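Local coordinates for vacuolar protein sorting-associated protein IST1 (Saccharomyces cerevisiae, PDB 3GGY) that acts late in multivesicular body cargo sorting, regulating recruitment of the ATPase VPS4 to the ESCRT-III complex and lowering VPS4 ATPase activity, at residues Cys15-Cys19 / Gln127-Leu131; Leu23-Gln27 / Leu70-Glu74; Asp170-Lys174 / Leu187-Leu191. The contacts are given in a common frame with arbitrary orientation. Residues are numbered along the deposited sequence.

Interaction 1 of 3, residues Cys15-Cys19 / Gln127-Leu131; sequences CLKMC and QLKDL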
loop_
_atom_site.group_PDB
_atom_site.type_symbol
_atom_site.label_atom_id
_atom_site.label_comp_id
_atom_site.label_asym_id
_atom_site.label_seq_id
_atom_site.Cartn_x
_atom_site.Cartn_y
_atom_site.Cartn_z
ATOM N N CYS A 15 -10.105 -5.554 15.069
ATOM C CA CYS A 15 -9.739 -5.616 13.661
ATOM C C CYS A 15 -8.642 -4.618 13.309
ATOM O O CYS A 15 -7.630 -4.980 12.712
ATOM C CB CYS A 15 -10.972 -5.354 12.792
ATOM S SG CYS A 15 -10.634 -5.362 11.012
ATOM N N LEU A 16 -8.845 -3.361 13.686
ATOM C CA LEU A 16 -7.873 -2.316 13.395
ATOM C C LEU A 16 -6.519 -2.602 14.038
ATOM O O LEU A 16 -5.479 -2.383 13.422
ATOM C CB LEU A 16 -8.403 -0.959 13.857
ATOM C CG LEU A 16 -9.562 -0.393 13.028
ATOM C CD1 LEU A 16 -10.146 0.830 13.711
ATOM C CD2 LEU A 16 -9.064 -0.031 11.634
ATOM N N LYS A 17 -6.529 -3.102 15.269
ATOM C CA LYS A 17 -5.272 -3.403 15.943
ATOM C C LYS A 17 -4.496 -4.495 15.213
ATOM O O LYS A 17 -3.275 -4.410 15.078
ATOM C CB LYS A 17 -5.527 -3.820 17.397
ATOM C CG LYS A 17 -5.875 -2.655 18.306
ATOM C CD LYS A 17 -6.046 -3.110 19.751
ATOM C CE LYS A 17 -6.359 -1.936 20.664
ATOM N NZ LYS A 17 -5.251 -0.940 20.696
ATOM N N MET A 18 -5.207 -5.514 14.741
ATOM C CA MET A 18 -4.575 -6.612 14.022
ATOM C C MET A 18 -4.077 -6.109 12.672
ATOM O O MET A 18 -2.993 -6.482 12.222
ATOM C CB MET A 18 -5.566 -7.761 13.817
ATOM C CG MET A 18 -4.995 -8.975 13.096
ATOM S SD MET A 18 -3.914 -10.020 14.105
ATOM C CE MET A 18 -2.311 -9.433 13.647
ATOM N N CYS A 19 -4.867 -5.262 12.017
ATOM C CA CYS A 19 -4.445 -4.727 10.726
ATOM C C CYS A 19 -3.150 -3.938 10.877
ATOM O O CYS A 19 -2.254 -4.040 10.045
ATOM C CB CYS A 19 -5.524 -3.827 10.127
ATOM S SG CYS A 19 -6.917 -4.742 9.439
ATOM N N GLN A 127 -12.118 -7.830 6.813
ATOM C CA GLN A 127 -13.011 -7.701 7.959
ATOM C C GLN A 127 -13.553 -6.281 8.067
ATOM O O GLN A 127 -14.669 -6.072 8.542
ATOM C CB GLN A 127 -12.273 -8.067 9.248
ATOM C CG GLN A 127 -12.064 -9.554 9.445
ATOM C CD GLN A 127 -11.053 -9.851 10.536
ATOM O OE1 GLN A 127 -11.043 -9.200 11.582
ATOM N NE2 GLN A 127 -10.201 -10.842 10.299
ATOM N N LEU A 128 -12.760 -5.304 7.632
ATOM C CA LEU A 128 -13.193 -3.910 7.683
ATOM C C LEU A 128 -14.360 -3.722 6.728
ATOM O O LEU A 128 -15.331 -3.024 7.042
ATOM C CB LEU A 128 -12.050 -2.971 7.296
ATOM C CG LEU A 128 -10.887 -2.874 8.284
ATOM C CD1 LEU A 128 -9.830 -1.947 7.718
ATOM C CD2 LEU A 128 -11.387 -2.359 9.633
ATOM N N LYS A 129 -14.267 -4.347 5.560
ATOM C CA LYS A 129 -15.339 -4.254 4.581
ATOM C C LYS A 129 -16.607 -4.844 5.183
ATOM O O LYS A 129 -17.665 -4.217 5.157
ATOM C CB LYS A 129 -14.984 -5.019 3.306
ATOM C CG LYS A 129 -16.060 -4.928 2.234
ATOM C CD LYS A 129 -15.719 -5.758 1.007
ATOM C CE LYS A 129 -16.083 -7.216 1.204
ATOM N NZ LYS A 129 -17.558 -7.400 1.296
ATOM N N ASP A 130 -16.492 -6.048 5.737
ATOM C CA ASP A 130 -17.645 -6.708 6.338
ATOM C C ASP A 130 -18.272 -5.854 7.437
ATOM O O ASP A 130 -19.497 -5.731 7.517
ATOM C CB ASP A 130 -17.247 -8.073 6.908
ATOM C CG ASP A 130 -16.785 -9.043 5.837
ATOM O OD1 ASP A 130 -17.351 -9.019 4.722
ATOM O OD2 ASP A 130 -15.867 -9.845 6.110
ATOM N N LEU A 131 -17.437 -5.264 8.282
ATOM C CA LEU A 131 -17.936 -4.425 9.367
ATOM C C LEU A 131 -18.656 -3.180 8.864
ATOM O O LEU A 131 -19.710 -2.820 9.391
ATOM C CB LEU A 131 -16.788 -4.003 10.286
ATOM C CG LEU A 131 -16.197 -5.088 11.183
ATOM C CD1 LEU A 131 -14.953 -4.553 11.882
ATOM C CD2 LEU A 131 -17.237 -5.533 12.203
#
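Cys15 sits at the middle of this contact: its CA-to-CB bond points at residues 127-131, and its t rotamer (chi1 178°) carries the sulfur on between two of their side chains. There SG lies 3.4 Å from CD2 of Leu128 and 3.6 Å from CB of Gln127, while Cys15 CB meets CD1 of Leu131 at 4.2 Å, so one small residue touches Gln127, Leu128 and Leu131, all on one face of the partner helix. Leu128, the main counterpart, leaves its own helix sideways, but the m,t rotamer brings both methyls to the interface. Its CD2 also packs on CD2 of Leu16 at 3.8 Å, and its CD1 lies 4.4 Å from SG of Cys19, one turn beyond Cys15. The two sulfurs, Cys15 SG and Cys19 SG, are 4.1 Å apart and form no disulfide. The segments belong to helices 8-46 and 125-135, which run antiparallel here (160°) with axes 11.1 Å apart at closest approach; they bury 216 Å², both sides summed, and no hydrogen bond crosses between them. Helix 8-46 is the first long arm of the ESCRT-III-like helical hairpin, and the shorter helix 125-135 packs along it near its N-terminal end. On the hairpin side, Leu16 and Cys19 also touch Leu80 and Cys77 of helix 50-82; Leu128 and Leu131 extend the seam to Leu12 of helix 8-46. Gln127 marks the solvent side: its CB abuts Cys15 SG, its amide OE1 lies 3.9 Å from the same sulfur, and the residue remains exposed.

Interaction 2 of 3, residues Leu23-Gln27 / Leu70-Glu74; sequences LRYAQ and LEILE
Two α-helical segments, 23-27 and 70-74, run antiparallel at 160° (signed crossing angle -160°), their axes 9.4 Å apart at closest approach; the closest CA pair is Leu23 and Glu74, at 6.0 Å. Leu70 (m,t) points at the first helix, placing CD2 3.8 Å from CD2 of Leu23, CD1 3.9 Å from CB of Ala26 and CB 3.7 Å from CG of Gln27 (m,t, chi3 55°). Glu71 points away overall, yet its CG lies 3.4 Å from OE1 of Gln27. A water donates to Gln27 OE1 (3.2 Å) and weakly to Glu71 OE2 (3.3 Å). Leu73, directed sideways, offers CB to CD1 of Leu23 (also m,t) at 4.1 Å and touches Leu112 of helix 105-115. Glu74, with chi1 at t, reaches across with its carboxylate: OE1 accepts a 2.7 Å hydrogen bond from NE2 of Gln27, and OE2 forms a salt bridge with NE of Arg24 (chi1 m, chi2 and chi3 t) at 3.1 Å. Arg24 NH2 forms a second salt bridge, with Glu78. An inner apolar row of leucines and Ala26, bordered by charged and amide groups, joins helix 8-46 to helix 50-82, the long antiparallel hairpin of the ESCRT-III-like fold.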
loop_
_atom_site.group_PDB
_atom_site.type_symbol
_atom_site.label_atom_id
_atom_site.label_comp_id
_atom_site.label_asym_id
_atom_site.label_seq_id
_atom_site.Cartn_x
_atom_site.Cartn_y
_atom_site.Cartn_z
ATOM N N LEU A 23 0.175 -4.955 8.989
ATOM C CA LEU A 23 0.749 -4.000 8.043
ATOM C C LEU A 23 2.198 -3.676 8.415
ATOM O O LEU A 23 3.074 -3.611 7.549
ATOM C CB LEU A 23 -0.084 -2.714 8.009
ATOM C CG LEU A 23 -1.407 -2.844 7.247
ATOM C CD1 LEU A 23 -2.339 -1.682 7.575
ATOM C CD2 LEU A 23 -1.116 -2.898 5.766
ATOM N N ARG A 24 2.456 -3.474 9.702
ATOM C CA ARG A 24 3.812 -3.163 10.153
ATOM C C ARG A 24 4.756 -4.313 9.836
ATOM O O ARG A 24 5.877 -4.102 9.370
ATOM C CB ARG A 24 3.830 -2.888 11.663
ATOM C CG ARG A 24 3.223 -1.551 12.073
ATOM C CD ARG A 24 3.253 -1.374 13.589
ATOM N NE ARG A 24 2.691 -0.092 14.006
ATOM C CZ ARG A 24 2.496 0.266 15.274
ATOM N NH1 ARG A 24 2.819 -0.564 16.257
ATOM N NH2 ARG A 24 1.977 1.453 15.559
ATOM N N TYR A 25 4.290 -5.532 10.085
ATOM C CA TYR A 25 5.091 -6.723 9.842
ATOM C C TYR A 25 5.366 -6.916 8.354
ATOM O O TYR A 25 6.471 -7.295 7.961
ATOM C CB TYR A 25 4.382 -7.957 10.402
ATOM C CG TYR A 25 5.256 -9.187 10.450
ATOM C CD1 TYR A 25 6.417 -9.208 11.223
ATOM C CD2 TYR A 25 4.926 -10.331 9.727
ATOM C CE1 TYR A 25 7.228 -10.342 11.277
ATOM C CE2 TYR A 25 5.731 -11.471 9.771
ATOM C CZ TYR A 25 6.879 -11.467 10.549
ATOM O OH TYR A 25 7.677 -12.585 10.599
ATOM N N ALA A 26 4.357 -6.650 7.529
ATOM C CA ALA A 26 4.497 -6.788 6.085
ATOM C C ALA A 26 5.519 -5.778 5.570
ATOM O O ALA A 26 6.309 -6.089 4.677
ATOM C CB ALA A 26 3.145 -6.579 5.398
ATOM N N GLN A 27 5.497 -4.569 6.127
ATOM C CA GLN A 27 6.441 -3.525 5.724
ATOM C C GLN A 27 7.860 -3.968 6.036
ATOM O O GLN A 27 8.748 -3.892 5.192
ATOM C CB GLN A 27 6.172 -2.228 6.481
ATOM C CG GLN A 27 4.931 -1.486 6.071
ATOM C CD GLN A 27 4.655 -0.322 6.991
ATOM O OE1 GLN A 27 5.515 0.536 7.195
ATOM N NE2 GLN A 27 3.459 -0.288 7.561
ATOM N N LEU A 70 1.602 0.399 1.895
ATOM C CA LEU A 70 1.452 -0.188 3.226
ATOM C C LEU A 70 1.672 0.841 4.332
ATOM O O LEU A 70 0.984 0.810 5.348
ATOM C CB LEU A 70 2.427 -1.356 3.410
ATOM C CG LEU A 70 2.263 -2.534 2.448
ATOM C CD1 LEU A 70 3.266 -3.634 2.812
ATOM C CD2 LEU A 70 0.845 -3.075 2.530
ATOM N N GLU A 71 2.627 1.747 4.138
ATOM C CA GLU A 71 2.902 2.771 5.144
ATOM C C GLU A 71 1.699 3.694 5.302
ATOM O O GLU A 71 1.319 4.054 6.418
ATOM C CB GLU A 71 4.133 3.586 4.744
ATOM C CG GLU A 71 5.379 2.730 4.550
ATOM C CD GLU A 71 6.580 3.522 4.066
ATOM O OE1 GLU A 71 6.392 4.455 3.256
ATOM O OE2 GLU A 71 7.714 3.198 4.484
ATOM N N ILE A 72 1.094 4.068 4.182
ATOM C CA ILE A 72 -0.066 4.944 4.215
ATOM C C ILE A 72 -1.260 4.227 4.857
ATOM O O ILE A 72 -1.983 4.801 5.677
ATOM C CB ILE A 72 -0.442 5.404 2.789
ATOM C CG1 ILE A 72 0.730 6.166 2.169
ATOM C CG2 ILE A 72 -1.700 6.267 2.837
ATOM C CD1 ILE A 72 0.607 6.389 0.671
ATOM N N LEU A 73 -1.468 2.966 4.498
ATOM C CA LEU A 73 -2.589 2.225 5.061
ATOM C C LEU A 73 -2.440 2.070 6.573
ATOM O O LEU A 73 -3.433 2.091 7.308
ATOM C CB LEU A 73 -2.715 0.852 4.389
ATOM C CG LEU A 73 -3.025 0.878 2.888
ATOM C CD1 LEU A 73 -3.121 -0.564 2.382
ATOM C CD2 LEU A 73 -4.334 1.638 2.622
ATOM N N GLU A 74 -1.201 1.925 7.038
ATOM C CA GLU A 74 -0.940 1.785 8.466
ATOM C C GLU A 74 -1.415 3.052 9.163
ATOM O O GLU A 74 -2.061 2.989 10.206
ATOM C CB GLU A 74 0.556 1.600 8.735
ATOM C CG GLU A 74 0.880 1.373 10.211
ATOM C CD GLU A 74 2.339 1.638 10.556
ATOM O OE1 GLU A 74 3.213 1.420 9.690
ATOM O OE2 GLU A 74 2.610 2.053 11.705
HETATM O O HOH W 1 8.436 1.848 7.426
#

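Interaction 3 of 3, residues Asp170-Lys174 / Leu187-Leu191; sequences DLYLK and LENSL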
loop_
_atom_site.group_PDB
_atom_site.type_symbol
_atom_site.label_atom_id
_atom_site.label_comp_id
_atom_site.label_asym_id
_atom_site.label_seq_id
_atom_site.Cartn_x
_atom_site.Cartn_y
_atom_site.Cartn_z
ATOM N N ASP A 170 16.604 3.696 -15.095
ATOM C CA ASP A 170 18.002 4.112 -15.159
ATOM C C ASP A 170 18.433 4.730 -13.838
ATOM O O ASP A 170 19.550 4.508 -13.374
ATOM C CB ASP A 170 18.232 5.136 -16.278
ATOM C CG ASP A 170 18.153 4.520 -17.657
ATOM O OD1 ASP A 170 18.298 3.283 -17.768
ATOM O OD2 ASP A 170 17.959 5.280 -18.632
ATOM N N LEU A 171 17.540 5.506 -13.232
ATOM C CA LEU A 171 17.850 6.142 -11.963
ATOM C C LEU A 171 18.072 5.074 -10.895
ATOM O O LEU A 171 19.009 5.167 -10.108
ATOM C CB LEU A 171 16.713 7.081 -11.541
ATOM C CG LEU A 171 16.927 7.821 -10.218
ATOM C CD1 LEU A 171 18.177 8.681 -10.312
ATOM C CD2 LEU A 171 15.709 8.688 -9.910
ATOM N N TYR A 172 17.214 4.056 -10.871
ATOM C CA TYR A 172 17.366 2.977 -9.896
ATOM C C TYR A 172 18.692 2.237 -10.093
ATOM O O TYR A 172 19.372 1.883 -9.125
ATOM C CB TYR A 172 16.213 1.976 -10.018
ATOM C CG TYR A 172 15.122 2.171 -8.990
ATOM C CD1 TYR A 172 14.408 3.367 -8.917
ATOM C CD2 TYR A 172 14.807 1.157 -8.082
ATOM C CE1 TYR A 172 13.407 3.549 -7.960
ATOM C CE2 TYR A 172 13.806 1.330 -7.124
ATOM C CZ TYR A 172 13.115 2.525 -7.069
ATOM O OH TYR A 172 12.141 2.703 -6.115
ATOM N N LEU A 173 19.051 1.993 -11.346
ATOM C CA LEU A 173 20.298 1.300 -11.639
ATOM C C LEU A 173 21.480 2.112 -11.111
ATOM O O LEU A 173 22.397 1.561 -10.503
ATOM C CB LEU A 173 20.438 1.080 -13.147
ATOM C CG LEU A 173 19.475 0.038 -13.719
ATOM C CD1 LEU A 173 19.447 0.116 -15.238
ATOM C CD2 LEU A 173 19.897 -1.343 -13.247
ATOM N N LYS A 174 21.448 3.421 -11.336
ATOM C CA LYS A 174 22.522 4.289 -10.875
ATOM C C LYS A 174 22.609 4.334 -9.351
ATOM O O LYS A 174 23.704 4.360 -8.785
ATOM C CB LYS A 174 22.332 5.707 -11.423
ATOM C CG LYS A 174 22.437 5.798 -12.936
ATOM C CD LYS A 174 22.243 7.222 -13.417
ATOM C CE LYS A 174 22.279 7.299 -14.935
ATOM N NZ LYS A 174 22.077 8.697 -15.422
ATOM N N LEU A 187 27.803 -0.705 -14.986
ATOM C CA LEU A 187 26.555 0.041 -14.890
ATOM C C LEU A 187 26.196 0.679 -16.222
ATOM O O LEU A 187 25.035 0.674 -16.627
ATOM C CB LEU A 187 26.640 1.129 -13.816
ATOM C CG LEU A 187 25.305 1.864 -13.678
ATOM C CD1 LEU A 187 24.259 0.889 -13.175
ATOM C CD2 LEU A 187 25.425 3.036 -12.741
ATOM N N GLU A 188 27.194 1.232 -16.904
ATOM C CA GLU A 188 26.964 1.871 -18.193
ATOM C C GLU A 188 26.364 0.913 -19.212
ATOM O O GLU A 188 25.490 1.294 -19.992
ATOM C CB GLU A 188 28.268 2.444 -18.744
ATOM C CG GLU A 188 28.700 3.733 -18.078
ATOM C CD GLU A 188 27.667 4.836 -18.221
ATOM O OE1 GLU A 188 27.218 5.093 -19.358
ATOM O OE2 GLU A 188 27.307 5.453 -17.199
ATOM N N ASN A 189 26.830 -0.331 -19.207
ATOM C CA ASN A 189 26.319 -1.319 -20.149
ATOM C C ASN A 189 24.837 -1.640 -19.928
ATOM O O ASN A 189 24.186 -2.191 -20.816
ATOM C CB ASN A 189 27.148 -2.612 -20.080
ATOM C CG ASN A 189 28.595 -2.408 -20.511
ATOM O OD1 ASN A 189 28.902 -1.513 -21.299
ATOM N ND2 ASN A 189 29.488 -3.253 -20.008
ATOM N N SER A 190 24.303 -1.291 -18.757
ATOM C CA SER A 190 22.897 -1.563 -18.444
ATOM C C SER A 190 21.974 -0.389 -18.763
ATOM O O SER A 190 20.754 -0.557 -18.868
ATOM C CB SER A 190 22.745 -1.918 -16.967
ATOM O OG SER A 190 22.959 -0.780 -16.151
ATOM N N LEU A 191 22.553 0.798 -18.915
ATOM C CA LEU A 191 21.766 1.987 -19.217
ATOM C C LEU A 191 21.315 1.989 -20.676
ATOM O O LEU A 191 20.087 1.908 -20.880
ATOM C CB LEU A 191 22.578 3.251 -18.928
ATOM C CG LEU A 191 23.076 3.454 -17.493
ATOM C CD1 LEU A 191 23.844 4.761 -17.418
ATOM C CD2 LEU A 191 21.909 3.466 -16.518
#
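Apolar contacts hold residues 170-174 of helix 166-179 against the last ordered residues of the chain. Leu173, directed at the partner, brings CB to 3.8 Å from CD1 of Leu187 and CD1 to 4.3 Å from CD2 of Leu191. The same Leu187 CD1 rests 3.3 Å from the carbonyl O of Leu173, while its CD2 lies 3.7 Å from CA of Lys174. The aliphatic part of the extended Lys174 chain widens this surface, setting CE 3.9 Å from CD1 of Leu191. The carboxylate oxygen OD1 of Asp170 lies 3.8 Å from Leu191 CD2, a van der Waals approach. No hydrogen bond crosses the segments; within residues 187-191, a type I β turn from Glu188 to Leu191 closes with Leu191 N to Glu188 O at 3.2 Å, and Ser190 OG donates to Leu187 O at 2.6 Å. This bond uses the proton of the hydroxyl whose OG lies 3.7 Å from Leu173 CD1. Leu173 and Ser190 also touch the long hairpin, at Val41 and Val57 and at Leu45 and Glu50 respectively. With no salt bridge between the segments either, the turn is shaped by its own hydrogen bonds and rests on the helix through apolar and van der Waals contacts.

Helix 8-46 serves both interaction 1 and interaction 2, whose centres are 14 Å apart: interaction 1 joins it to helix 125-135 near its N-terminal end, interaction 2 to helix 50-82 further along. In sequence, interaction 2 is nested within the loop closed by interaction 1, so the chain makes the hairpin and helix 125-135 later returns to pack on its first arm. Interaction 3 follows in series, on helices 166-179 and 184-188, with its centre 30 Å from that of interaction 2 and 42 Å from that of interaction 1, across the chain's centre. Later helices thus pack at both ends of the elongated, ESCRT-III-like N-terminal domain.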